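Local coordinates for protein prolyl-tRNA synthetase (PDB 6NAB) that probably attaches proline to its cognate tRNA, first activating the amino acid with ATP as other class II aminoacyl-tRNA synthetases do, at residues Phe76-Thr81 with Ile114-Thr119; Thr146-Trp151 with Phe165-Gly170; Lys130-His135 with Phe250-Glu255; Ser239-Gln244 with Phe263-Ser268. All coordinates share one frame; numbering follows the deposited sequence. Where two conformers were deposited one is given.

Contact 1 of 4, residues Phe76-Thr81 with Ile114-Thr119. With PRO (proline), chain N.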
# COMPACT_ATOMS: atom_id res chain seq x y z
N PHE B 76 -11.07 -0.58 1.84
CA PHE B 76 -12.35 -0.02 1.44
C PHE B 76 -12.15 0.93 0.27
O PHE B 76 -11.02 1.35 -0.02
CB PHE B 76 -12.98 0.73 2.63
CG PHE B 76 -13.67 -0.17 3.63
CD1 PHE B 76 -12.94 -0.90 4.56
CD2 PHE B 76 -15.07 -0.20 3.70
CE1 PHE B 76 -13.59 -1.71 5.50
CE2 PHE B 76 -15.72 -0.98 4.63
CZ PHE B 76 -14.99 -1.75 5.53
N PRO B 77 -13.21 1.29 -0.44
CA PRO B 77 -13.04 2.08 -1.68
C PRO B 77 -12.56 3.52 -1.47
O PRO B 77 -12.73 4.14 -0.41
CB PRO B 77 -14.44 2.06 -2.30
CG PRO B 77 -15.05 0.79 -1.77
CD PRO B 77 -14.57 0.72 -0.36
N LEU B 78 -11.98 4.04 -2.55
CA LEU B 78 -11.58 5.45 -2.63
C LEU B 78 -12.77 6.39 -2.64
O LEU B 78 -12.68 7.52 -2.14
CB LEU B 78 -10.75 5.66 -3.90
CG LEU B 78 -10.34 7.07 -4.32
CD1 LEU B 78 -9.36 7.65 -3.30
CD2 LEU B 78 -9.70 7.03 -5.72
N PHE B 79 -13.90 5.95 -3.18
CA PHE B 79 -15.05 6.81 -3.43
C PHE B 79 -16.08 6.70 -2.30
O PHE B 79 -16.25 5.64 -1.70
CB PHE B 79 -15.72 6.43 -4.75
CG PHE B 79 -14.81 6.52 -5.94
CD1 PHE B 79 -14.32 7.76 -6.36
CD2 PHE B 79 -14.46 5.39 -6.66
CE1 PHE B 79 -13.49 7.86 -7.49
CE2 PHE B 79 -13.63 5.47 -7.77
CZ PHE B 79 -13.15 6.71 -8.19
N VAL B 80 -16.78 7.81 -2.05
CA VAL B 80 -17.87 7.84 -1.07
C VAL B 80 -19.04 8.61 -1.68
O VAL B 80 -18.84 9.55 -2.46
CB VAL B 80 -17.43 8.47 0.27
CG1 VAL B 80 -16.93 9.91 0.07
CG2 VAL B 80 -18.55 8.40 1.32
N THR B 81 -20.26 8.17 -1.39
CA THR B 81 -21.40 8.88 -1.94
C THR B 81 -21.71 10.12 -1.10
O THR B 81 -21.33 10.22 0.07
CB THR B 81 -22.65 7.99 -2.01
OG1 THR B 81 -23.02 7.55 -0.70
CG2 THR B 81 -22.42 6.77 -2.93
N ILE B 114 -19.59 11.67 -7.21
CA ILE B 114 -19.07 10.93 -6.07
C ILE B 114 -17.79 11.62 -5.60
O ILE B 114 -17.09 12.27 -6.38
CB ILE B 114 -18.80 9.44 -6.38
CG1 ILE B 114 -17.79 9.31 -7.51
CG2 ILE B 114 -20.12 8.70 -6.70
CD1 ILE B 114 -17.56 7.89 -7.94
N ALA B 115 -17.50 11.46 -4.32
CA ALA B 115 -16.43 12.17 -3.65
C ALA B 115 -15.24 11.26 -3.41
O ALA B 115 -15.38 10.04 -3.27
CB ALA B 115 -16.93 12.74 -2.32
N LEU B 116 -14.05 11.86 -3.33
CA LEU B 116 -12.85 11.15 -2.91
C LEU B 116 -12.75 11.20 -1.39
O LEU B 116 -13.00 12.23 -0.78
CB LEU B 116 -11.61 11.78 -3.55
CG LEU B 116 -11.58 11.89 -5.07
CD1 LEU B 116 -10.25 12.45 -5.54
CD2 LEU B 116 -11.85 10.52 -5.68
N ARG B 117 -12.36 10.07 -0.80
CA ARG B 117 -12.34 9.94 0.64
C ARG B 117 -11.41 10.98 1.28
O ARG B 117 -10.22 11.05 0.92
CB ARG B 117 -11.91 8.52 1.06
CG ARG B 117 -10.44 8.17 0.89
CD ARG B 117 -10.11 6.72 1.27
NE ARG B 117 -8.98 6.32 0.44
CZ ARG B 117 -8.76 5.11 -0.05
NH1 ARG B 117 -9.59 4.09 0.20
NH2 ARG B 117 -7.69 4.94 -0.83
N PRO B 118 -11.91 11.81 2.18
CA PRO B 118 -11.01 12.64 3.01
C PRO B 118 -10.58 11.88 4.26
O PRO B 118 -9.65 12.30 4.96
CB PRO B 118 -11.89 13.85 3.35
CG PRO B 118 -13.26 13.26 3.44
CD PRO B 118 -13.32 12.17 2.39
N THR B 119 -11.30 10.80 4.55
CA THR B 119 -11.19 9.91 5.71
C THR B 119 -12.35 8.93 5.55
O THR B 119 -13.31 9.25 4.85
CB THR B 119 -11.26 10.67 7.05
OG1 THR B 119 -11.17 9.73 8.14
CG2 THR B 119 -12.57 11.49 7.18
N PRO N . -10.14 9.40 10.68
CA PRO N . -9.45 10.21 11.69
C PRO N . -8.93 11.53 11.12
O PRO N . -8.31 12.33 11.83
CB PRO N . -8.30 9.31 12.15
CG PRO N . -8.06 8.38 10.97
CD PRO N . -9.43 8.13 10.41
OXT PRO N . -9.13 11.82 9.93
O HOH W 1 -11.78 3.88 2.30

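Contact 2 of 4, residues Thr146-Trp151 with Phe165-Gly170. With AMP (adenosine monophosphate), chain M; PRO (proline), chain N.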
# COMPACT_ATOMS: atom_id res chain seq x y z
N THR B 146 -3.75 3.54 3.05
CA THR B 146 -4.37 4.08 1.85
C THR B 146 -3.90 5.50 1.59
O THR B 146 -3.25 6.13 2.43
CB THR B 146 -5.91 4.11 1.94
OG1 THR B 146 -6.31 5.11 2.89
CG2 THR B 146 -6.48 2.83 2.41
N ASN B 147 -4.29 6.03 0.44
CA ASN B 147 -4.15 7.44 0.13
C ASN B 147 -5.47 8.16 0.43
O ASN B 147 -6.56 7.59 0.31
CB ASN B 147 -3.73 7.66 -1.33
CG ASN B 147 -4.68 7.00 -2.33
OD1 ASN B 147 -5.43 6.08 -2.00
ND2 ASN B 147 -4.64 7.48 -3.57
N VAL B 148 -5.37 9.41 0.84
CA VAL B 148 -6.55 10.22 1.12
C VAL B 148 -6.34 11.59 0.50
O VAL B 148 -5.22 12.02 0.24
CB VAL B 148 -6.84 10.31 2.63
CG1 VAL B 148 -7.67 9.10 3.06
CG2 VAL B 148 -5.56 10.32 3.40
N VAL B 149 -7.46 12.26 0.24
CA VAL B 149 -7.49 13.56 -0.45
C VAL B 149 -8.21 14.59 0.41
O VAL B 149 -9.38 14.40 0.77
CB VAL B 149 -8.16 13.43 -1.83
CG1 VAL B 149 -8.32 14.78 -2.49
CG2 VAL B 149 -7.37 12.43 -2.75
N ARG B 150 -7.52 15.68 0.72
CA ARG B 150 -8.14 16.83 1.37
C ARG B 150 -7.70 18.06 0.60
O ARG B 150 -6.51 18.37 0.54
CB ARG B 150 -7.74 16.94 2.85
CG ARG B 150 -8.30 15.78 3.69
CD ARG B 150 -7.95 15.89 5.19
NE ARG B 150 -8.25 14.62 5.89
CZ ARG B 150 -8.15 14.42 7.20
NH1 ARG B 150 -7.76 15.41 8.02
NH2 ARG B 150 -8.44 13.22 7.71
N TRP B 151 -8.66 18.73 -0.04
CA TRP B 151 -8.33 19.87 -0.90
C TRP B 151 -8.05 21.07 0.00
O TRP B 151 -8.84 22.00 0.13
CB TRP B 151 -9.43 20.14 -1.91
CG TRP B 151 -8.85 20.61 -3.19
CD1 TRP B 151 -8.88 21.89 -3.69
CD2 TRP B 151 -8.10 19.83 -4.12
NE1 TRP B 151 -8.21 21.93 -4.89
CE2 TRP B 151 -7.72 20.68 -5.17
CE3 TRP B 151 -7.72 18.48 -4.16
CZ2 TRP B 151 -6.98 20.23 -6.27
CZ3 TRP B 151 -6.98 18.04 -5.25
CH2 TRP B 151 -6.62 18.91 -6.28
N PHE B 165 -2.28 12.63 0.58
CA PHE B 165 -1.28 12.07 1.48
C PHE B 165 -1.61 10.61 1.74
O PHE B 165 -2.68 10.11 1.38
CB PHE B 165 -1.15 12.89 2.78
CG PHE B 165 -2.44 13.03 3.58
CD1 PHE B 165 -2.71 12.17 4.64
CD2 PHE B 165 -3.31 14.07 3.34
CE1 PHE B 165 -3.85 12.33 5.41
CE2 PHE B 165 -4.48 14.24 4.12
CZ PHE B 165 -4.74 13.36 5.15
N TYR B 166 -0.65 9.92 2.34
CA TYR B 166 -0.71 8.49 2.59
C TYR B 166 -0.68 8.28 4.09
O TYR B 166 0.03 8.99 4.80
CB TYR B 166 0.46 7.76 1.89
CG TYR B 166 0.55 8.22 0.45
CD1 TYR B 166 -0.28 7.69 -0.52
CD2 TYR B 166 1.40 9.26 0.09
CE1 TYR B 166 -0.23 8.13 -1.82
CE2 TYR B 166 1.46 9.71 -1.22
CZ TYR B 166 0.64 9.15 -2.17
OH TYR B 166 0.69 9.60 -3.46
N TRP B 167 -1.48 7.33 4.57
CA TRP B 167 -1.60 7.12 6.00
C TRP B 167 -2.00 5.67 6.26
O TRP B 167 -2.18 4.88 5.34
CB TRP B 167 -2.58 8.14 6.60
CG TRP B 167 -4.07 7.92 6.34
CD1 TRP B 167 -4.66 6.95 5.53
CD2 TRP B 167 -5.16 8.66 6.91
NE1 TRP B 167 -6.04 7.07 5.58
CE2 TRP B 167 -6.36 8.10 6.43
CE3 TRP B 167 -5.22 9.75 7.80
CZ2 TRP B 167 -7.62 8.60 6.78
CZ3 TRP B 167 -6.46 10.25 8.15
CH2 TRP B 167 -7.65 9.69 7.63
N GLN B 168 -2.08 5.33 7.54
CA GLN B 168 -2.97 4.28 7.99
C GLN B 168 -4.10 4.93 8.77
O GLN B 168 -3.92 5.97 9.41
CB GLN B 168 -2.26 3.23 8.87
CG GLN B 168 -1.52 3.77 10.10
CD GLN B 168 -2.45 4.16 11.27
OE1 GLN B 168 -2.16 5.11 12.01
NE2 GLN B 168 -3.57 3.46 11.42
N GLU B 169 -5.29 4.35 8.66
CA GLU B 169 -6.42 4.73 9.50
C GLU B 169 -6.97 3.46 10.14
O GLU B 169 -7.27 2.48 9.43
CB GLU B 169 -7.48 5.50 8.71
CG GLU B 169 -8.06 4.76 7.46
CD GLU B 169 -9.11 5.61 6.73
OE1 GLU B 169 -9.05 5.67 5.48
OE2 GLU B 169 -10.00 6.19 7.40
N GLY B 170 -7.02 3.44 11.47
CA GLY B 170 -7.59 2.32 12.21
C GLY B 170 -8.98 2.70 12.70
O GLY B 170 -9.22 3.85 13.07
P AMP M . -6.47 15.08 11.62
O1P AMP M . -7.84 14.61 10.96
O2P AMP M . -6.07 16.58 11.49
O3P AMP M . -6.46 14.58 13.06
O5' AMP M . -5.26 14.26 10.99
C5' AMP M . -5.28 12.84 10.89
C4' AMP M . -3.92 12.31 10.49
O4' AMP M . -3.61 12.79 9.16
C3' AMP M . -2.78 12.76 11.39
O3' AMP M . -1.80 11.73 11.48
C2' AMP M . -2.23 13.99 10.66
O2' AMP M . -0.87 14.25 10.93
C1' AMP M . -2.45 13.61 9.20
N9 AMP M . -2.71 14.74 8.29
C8 AMP M . -3.80 15.56 8.29
N7 AMP M . -3.88 16.36 7.25
C5 AMP M . -2.74 16.06 6.52
C6 AMP M . -2.25 16.55 5.30
N6 AMP M . -2.88 17.46 4.55
N1 AMP M . -1.08 16.03 4.84
C2 AMP M . -0.47 15.08 5.56
N3 AMP M . -0.85 14.54 6.73
C4 AMP M . -2.00 15.08 7.16
N PRO N . -10.14 9.40 10.68
CA PRO N . -9.45 10.21 11.69
C PRO N . -8.93 11.53 11.12
O PRO N . -8.31 12.33 11.83
CB PRO N . -8.30 9.31 12.15
CG PRO N . -8.06 8.38 10.97
CD PRO N . -9.43 8.13 10.41
OXT PRO N . -9.13 11.82 9.93

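Contact 3 of 4, residues Lys130-His135 with Phe250-Glu255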
# COMPACT_ATOMS: atom_id res chain seq x y z
N LYS B 130 -23.55 -3.69 9.68
CA LYS B 130 -23.96 -5.01 9.22
C LYS B 130 -23.18 -6.11 9.92
O LYS B 130 -23.76 -7.13 10.32
CB LYS B 130 -23.80 -5.12 7.70
CG LYS B 130 -23.89 -6.54 7.17
CD LYS B 130 -23.40 -6.64 5.73
CE LYS B 130 -23.31 -8.10 5.29
NZ LYS B 130 -22.66 -8.22 3.96
N TRP B 131 -21.85 -5.93 10.08
CA TRP B 131 -21.00 -6.98 10.65
C TRP B 131 -21.19 -7.15 12.15
O TRP B 131 -20.85 -8.21 12.69
CB TRP B 131 -19.51 -6.69 10.35
CG TRP B 131 -19.17 -6.67 8.87
CD1 TRP B 131 -19.83 -7.34 7.87
CD2 TRP B 131 -18.12 -5.94 8.22
NE1 TRP B 131 -19.24 -7.09 6.65
CE2 TRP B 131 -18.19 -6.23 6.84
CE3 TRP B 131 -17.11 -5.07 8.68
CZ2 TRP B 131 -17.30 -5.69 5.91
CZ3 TRP B 131 -16.22 -4.53 7.76
CH2 TRP B 131 -16.33 -4.83 6.39
N ILE B 132 -21.68 -6.13 12.85
CA ILE B 132 -21.84 -6.19 14.30
C ILE B 132 -23.30 -6.47 14.62
O ILE B 132 -24.19 -5.70 14.24
CB ILE B 132 -21.34 -4.90 14.97
CG1 ILE B 132 -19.83 -4.75 14.74
CG2 ILE B 132 -21.69 -4.88 16.45
CD1 ILE B 132 -19.29 -3.31 14.92
N GLN B 133 -23.57 -7.59 15.28
CA GLN B 133 -24.94 -7.92 15.65
C GLN B 133 -25.06 -8.27 17.13
O GLN B 133 -26.11 -8.05 17.74
CB GLN B 133 -25.46 -9.07 14.78
CG GLN B 133 -25.64 -8.68 13.32
CD GLN B 133 -26.77 -7.67 13.13
OE1 GLN B 133 -27.89 -7.88 13.58
NE2 GLN B 133 -26.47 -6.55 12.47
N SER B 134 -24.00 -8.82 17.71
CA SER B 134 -24.01 -9.24 19.10
C SER B 134 -22.68 -8.87 19.74
O SER B 134 -21.69 -8.62 19.05
CB SER B 134 -24.26 -10.75 19.24
OG SER B 134 -23.08 -11.44 19.59
N HIS B 135 -22.66 -8.85 21.07
CA HIS B 135 -21.40 -8.56 21.76
C HIS B 135 -20.32 -9.57 21.41
O HIS B 135 -19.14 -9.29 21.64
CB HIS B 135 -21.61 -8.54 23.28
CG HIS B 135 -22.04 -9.85 23.84
ND1 HIS B 135 -21.16 -10.87 24.12
CD2 HIS B 135 -23.27 -10.32 24.17
CE1 HIS B 135 -21.82 -11.90 24.60
NE2 HIS B 135 -23.10 -11.59 24.64
N PHE B 250 -25.03 5.71 12.23
CA PHE B 250 -24.98 4.57 11.31
C PHE B 250 -25.68 3.32 11.86
O PHE B 250 -25.65 2.27 11.20
CB PHE B 250 -23.52 4.27 10.95
CG PHE B 250 -22.92 5.29 10.01
CD1 PHE B 250 -22.21 6.37 10.50
CD2 PHE B 250 -23.12 5.18 8.64
CE1 PHE B 250 -21.67 7.32 9.63
CE2 PHE B 250 -22.58 6.13 7.77
CZ PHE B 250 -21.85 7.19 8.26
N LYS B 251 -26.31 3.42 13.03
CA LYS B 251 -27.04 2.33 13.67
C LYS B 251 -26.14 1.11 13.87
O LYS B 251 -26.49 -0.02 13.52
CB LYS B 251 -28.30 1.96 12.88
CG LYS B 251 -29.22 3.13 12.59
CD LYS B 251 -30.36 2.71 11.67
CE LYS B 251 -31.17 3.89 11.16
NZ LYS B 251 -32.14 3.49 10.10
N ILE B 252 -24.96 1.33 14.44
CA ILE B 252 -24.07 0.24 14.82
C ILE B 252 -24.50 -0.20 16.22
O ILE B 252 -24.08 0.38 17.23
CB ILE B 252 -22.60 0.64 14.78
CG1 ILE B 252 -22.23 1.22 13.41
CG2 ILE B 252 -21.72 -0.56 15.09
CD1 ILE B 252 -20.88 1.90 13.39
N GLN B 253 -25.33 -1.23 16.28
CA GLN B 253 -25.95 -1.70 17.51
C GLN B 253 -25.63 -3.18 17.72
O GLN B 253 -25.33 -3.91 16.78
CB GLN B 253 -27.47 -1.54 17.48
CG GLN B 253 -27.96 -0.18 17.04
CD GLN B 253 -29.47 -0.17 16.89
OE1 GLN B 253 -30.02 -0.72 15.94
NE2 GLN B 253 -30.14 0.43 17.87
N PHE B 254 -25.73 -3.61 18.97
CA PHE B 254 -25.49 -5.00 19.28
C PHE B 254 -26.35 -5.39 20.47
O PHE B 254 -26.65 -4.57 21.34
CB PHE B 254 -24.01 -5.27 19.59
CG PHE B 254 -23.54 -4.64 20.87
CD1 PHE B 254 -23.46 -5.39 22.03
CD2 PHE B 254 -23.19 -3.30 20.91
CE1 PHE B 254 -23.02 -4.81 23.22
CE2 PHE B 254 -22.75 -2.72 22.09
CZ PHE B 254 -22.67 -3.47 23.25
N GLU B 255 -26.75 -6.66 20.47
CA GLU B 255 -27.39 -7.28 21.62
C GLU B 255 -26.32 -7.59 22.66
O GLU B 255 -25.40 -8.37 22.40
CB GLU B 255 -28.13 -8.55 21.20
CG GLU B 255 -28.51 -9.46 22.35
CD GLU B 255 -29.28 -10.68 21.88
OE1 GLU B 255 -30.48 -10.55 21.56
OE2 GLU B 255 -28.67 -11.77 21.81
O HOH W 2 -25.39 -3.26 14.13
O HOH W 3 -28.16 -5.86 16.55

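Contact 4 of 4, residues Ser239-Gln244 with Phe263-Ser268. With PRO (proline), chain N.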
# COMPACT_ATOMS: atom_id res chain seq x y z
N SER B 239 -5.36 10.11 17.78
CA SER B 239 -6.11 8.95 18.22
C SER B 239 -7.40 9.45 18.86
O SER B 239 -7.37 10.09 19.92
CB SER B 239 -5.29 8.12 19.20
OG SER B 239 -5.99 6.95 19.55
N HIS B 240 -8.53 9.18 18.20
CA HIS B 240 -9.82 9.74 18.60
C HIS B 240 -10.69 8.70 19.30
O HIS B 240 -10.76 7.55 18.87
CB HIS B 240 -10.62 10.27 17.41
CG HIS B 240 -9.82 11.07 16.43
ND1 HIS B 240 -9.32 12.32 16.73
CD2 HIS B 240 -9.45 10.79 15.16
CE1 HIS B 240 -8.65 12.77 15.68
NE2 HIS B 240 -8.73 11.88 14.71
N HIS B 241 -11.39 9.14 20.34
CA HIS B 241 -12.52 8.39 20.86
C HIS B 241 -13.78 9.02 20.28
O HIS B 241 -14.06 10.20 20.52
CB HIS B 241 -12.57 8.41 22.38
CG HIS B 241 -13.75 7.68 22.96
ND1 HIS B 241 -13.97 6.34 22.74
CD2 HIS B 241 -14.78 8.11 23.73
CE1 HIS B 241 -15.08 5.97 23.35
NE2 HIS B 241 -15.59 7.03 23.96
N LEU B 242 -14.52 8.24 19.49
CA LEU B 242 -15.74 8.74 18.86
C LEU B 242 -16.97 8.51 19.71
O LEU B 242 -18.06 8.97 19.34
CB LEU B 242 -15.93 8.10 17.48
CG LEU B 242 -14.72 8.10 16.54
CD1 LEU B 242 -15.02 7.33 15.25
CD2 LEU B 242 -14.26 9.53 16.24
N GLY B 243 -16.82 7.84 20.85
CA GLY B 243 -17.99 7.54 21.68
C GLY B 243 -19.02 6.77 20.88
O GLY B 243 -18.69 5.84 20.14
N GLN B 244 -20.28 7.17 21.02
CA GLN B 244 -21.38 6.59 20.26
C GLN B 244 -21.91 7.56 19.20
O GLN B 244 -23.01 7.36 18.69
CB GLN B 244 -22.52 6.13 21.18
CG GLN B 244 -22.14 4.99 22.15
CD GLN B 244 -23.16 4.81 23.27
OE1 GLN B 244 -23.66 5.78 23.83
NE2 GLN B 244 -23.48 3.55 23.60
N PHE B 263 -25.67 0.82 21.52
CA PHE B 263 -24.79 1.34 20.48
C PHE B 263 -23.34 1.02 20.81
O PHE B 263 -22.93 1.07 21.97
CB PHE B 263 -24.98 2.84 20.31
CG PHE B 263 -26.32 3.22 19.77
CD1 PHE B 263 -26.59 3.08 18.42
CD2 PHE B 263 -27.32 3.70 20.61
CE1 PHE B 263 -27.83 3.41 17.90
CE2 PHE B 263 -28.56 4.05 20.11
CZ PHE B 263 -28.83 3.90 18.75
N ALA B 264 -22.55 0.71 19.78
CA ALA B 264 -21.14 0.43 19.98
C ALA B 264 -20.36 1.70 20.31
O ALA B 264 -20.71 2.80 19.88
CB ALA B 264 -20.53 -0.21 18.72
N TYR B 265 -19.27 1.54 21.06
CA TYR B 265 -18.31 2.61 21.30
C TYR B 265 -17.19 2.47 20.28
O TYR B 265 -16.68 1.36 20.07
CB TYR B 265 -17.75 2.56 22.72
CG TYR B 265 -18.73 3.02 23.76
CD1 TYR B 265 -18.74 4.34 24.19
CD2 TYR B 265 -19.68 2.15 24.29
CE1 TYR B 265 -19.65 4.78 25.14
CE2 TYR B 265 -20.60 2.59 25.25
CZ TYR B 265 -20.58 3.90 25.66
OH TYR B 265 -21.48 4.35 26.60
N GLN B 266 -16.81 3.58 19.65
CA GLN B 266 -15.85 3.53 18.56
C GLN B 266 -14.68 4.49 18.75
O GLN B 266 -14.80 5.55 19.38
CB GLN B 266 -16.52 3.83 17.23
CG GLN B 266 -17.59 2.80 16.81
CD GLN B 266 -18.23 3.23 15.53
OE1 GLN B 266 -19.23 3.96 15.53
NE2 GLN B 266 -17.63 2.84 14.41
N ASN B 267 -13.55 4.10 18.17
CA ASN B 267 -12.37 4.94 18.03
C ASN B 267 -11.97 4.98 16.56
O ASN B 267 -12.27 4.07 15.79
CB ASN B 267 -11.14 4.40 18.80
CG ASN B 267 -11.41 4.18 20.28
OD1 ASN B 267 -12.16 4.91 20.92
ND2 ASN B 267 -10.77 3.14 20.83
N SER B 268 -11.25 6.03 16.18
CA SER B 268 -10.48 5.99 14.94
C SER B 268 -9.16 6.70 15.18
O SER B 268 -9.04 7.55 16.07
CB SER B 268 -11.26 6.61 13.75
OG SER B 268 -11.43 8.01 13.87
N PRO N . -10.14 9.40 10.68
CA PRO N . -9.45 10.21 11.69
C PRO N . -8.93 11.53 11.12
O PRO N . -8.31 12.33 11.83
CB PRO N . -8.30 9.31 12.15
CG PRO N . -8.06 8.38 10.97
CD PRO N . -9.43 8.13 10.41
OXT PRO N . -9.13 11.82 9.93
O HOH W 4 -19.45 6.10 17.39
O HOH W 5 -26.46 2.24 23.90

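Contact 1 of 4, residues Phe76-Thr81 with Ile114-Thr119
A short antiparallel ladder pairs Phe79 and Val80 with Leu116 and Ala115, joining one outer strand of a small three-stranded sheet to its central strand in the class II synthetase core. The Phe76-Thr81 segment fits the end of class II motif 1, with Pro77 in the place of its proline, and like that motif it touches the second subunit. Ala115 and Val80 make both backbone bonds of a hydrogen-bonded pair, Val80 N to Ala115 O being 2.9 Å. One step on, Leu78 O receives Arg117 N at 2.9 Å as the ladder ends. On the face carrying Phe79, Ile114 CD1 sits over the ring, 3.9 Å from the centroid of Phe79, a CH-pi contact. Leu116 CD2 runs alongside and comes within 3.6 Å of Phe79 CE1, while on the other face Val80 CG1 rests against the methyl of Ala115. Arg117 turns back across the strand end: its CG stands between backbone N and carbonyl carbon (chi1 74°), and from there the extended chain lays one guanidinium face over Leu78 CA. NH1 meets Phe76 O at the guanidinium edge in a weak bond of 3.1 Å and also gives a proton to a water that bridges to Pro77 O. The firmer partner of this arginine is Asn147 O, reached by NE. Past Arg117 the segment enters what appears to be the TXE loop of the family. There Thr119 OG1, also bonded to Glu121, receives the proline ligand's N at 2.8 Å.

Contact 2 of 4, residues Thr146-Trp151 with Phe165-Gly170
Val148 and Phe165 share two backbone hydrogen bonds, the shorter running 2.8 Å from Val148 N to Phe165 O, and Thr146 repeats the pattern with Trp167. This antiparallel pair belongs to the core sheet of a class II synthetase, and its two strands with their connection match motif 2. Arg150, at the mouth of the pair, carries the ligand chemistry. Its NH2 gives a 2.7 Å bond to OXT of the bound proline, its NH1 a nearly straight one (168°) of 3.0 Å to AMP O1P, and both ligands lie at the guanidinium edge. NE is bonded to Pro118 O, so the group is held from a third direction, while Phe165 CZ lies over one of its faces with the two planes 76° apart. Trp167 NE1 divides itself between two weak bonds, 3.3 Å to Thr146 OG1 and 3.3 Å to Glu169 OE1. Glu169 packs its CB over one indole face, and Ser120 and His171 hold its carboxylate. Val148 CG2 enters between Phe165 and Trp167, over a face of each, though this valine was modelled in two conformers and the detail is less certain. The adenine covers the far face of Phe165, its C5 3.5 Å above the ring. Across the dimer interface, Asn147 packs on Asn147 of the second subunit. Proline O comes 3.3 Å from AMP P, so Arg150 grips carboxylate and phosphate probably close to where the adenylate bond forms, consistent with the role of the motif 2 arginine in activation.

Contact 3 of 4, residues Lys130-His135 with Phe250-Glu255
Ile132, Phe254 and Glu255 account for most of the surface buried where the exit of helix 121-131 meets strand 253-255, the outer arm of a beta hairpin with strand 261-272 in the synthetase core. Glu255 contributes through its backbone. Its N-H reaches Gln133 O at 3.1 Å and nearly straight (169°), and its O takes His135 N at 3.1 Å; the two bonds flank Ser134 and make a single beta bridge. The carbonyl of Glu255 also lies at the edge of the His135 imidazole, 3.4 Å from CD2. Ile132 is the first residue to leave the helix and turns its side chain toward the strand. Its CD1 meets Ile252 CG2 at 3.7 Å, and its other branch, CG2, which points away from the backbone N, rests on Phe254 CB. Phe254, with CG set between its backbone N and carbonyl carbon (chi1 68°), brings CD1 up against the backbone of His135, 3.7 Å from its N. Leu138 packs on both Ile132 and Phe254, extending this apolar group. Ser134 and Gln133 give their N-H groups to Asp137, which helps shape the turn after the helix. Ile132 O and Gln253 O lie 3.3 Å apart as two acceptors, and beside them a water sits 2.7 Å from Ile132 O and accepts the N-H of Gln253 at 3.0 Å.

Contact 4 of 4, residues Ser239-Gln244 with Phe263-Ser268
Strands 239-243 and 265-268 run antiparallel, His240 and Ser268 forming a hydrogen-bonded pair whose shorter bond, His240 N to Ser268 O, is 2.7 Å. Further along, Leu242 and Gly243 both face Gln266 in a classic beta bulge. Gln266 O takes Leu242 N at 2.7 Å, while Gln266 N turns to Gly243 O at 3.0 Å; the positive phi of Gly243 (57°) suits glycine. A water ties the same Gly243 O to Gln266 OE1. Beyond the bulge, Gln244 lays its amide on the Tyr265 ring, planes only 15° apart, with CG 3.9 Å over the ring centroid of Tyr265. Gln244 NE2 then gives a bond of 3.0 Å to Phe263 O, approaching from above the carbonyl plane. His241 points ND1 at Asn267 OD1, a 2.9 Å bond lying in the imidazole plane and nearly straight (167°); this leaves Asn267 ND2 for Glu183 and Ala180 O. His240 faces the active site: NE2 holds the bound proline's O at 2.9 Å, and ND1 pairs with Thr220, which helps fix the ring's turn. Ser268 OG lies near His240 CD2 and is bonded to Glu121, itself a partner of the ligand. The bulged pair is covered on both faces, with helix 177-198 against His241 and Asn267 and helix 121-131 against Leu242, Gln266 and Ser268. Strand 232-243 pairs on with 219-227, and 261-272 with 164-174, both antiparallel.

From the N terminus, contact 1 closes first, returning the chain at 114-119 to strand 79-81 before helix 121-131 begins. Contact 3 opens at the end of that helix and spans the longest loop. Contact 2 opens and closes within this span, pairing strands 140-149 and 164-174. Contact 4 opens at 239-244 before contact 3 closes and itself closes at 263-268, so the two cross; Ile252 O and Ala264 N link them. Contacts 1 and 2 meet through Arg117 with Asn147, and contacts 2 and 4 through Gly170 and Ser268. Contacts 1, 2 and 4 surround the proline, while contact 3 ties the end of helix 121-131 to strand 253-255, the neighbour of strand 261-272.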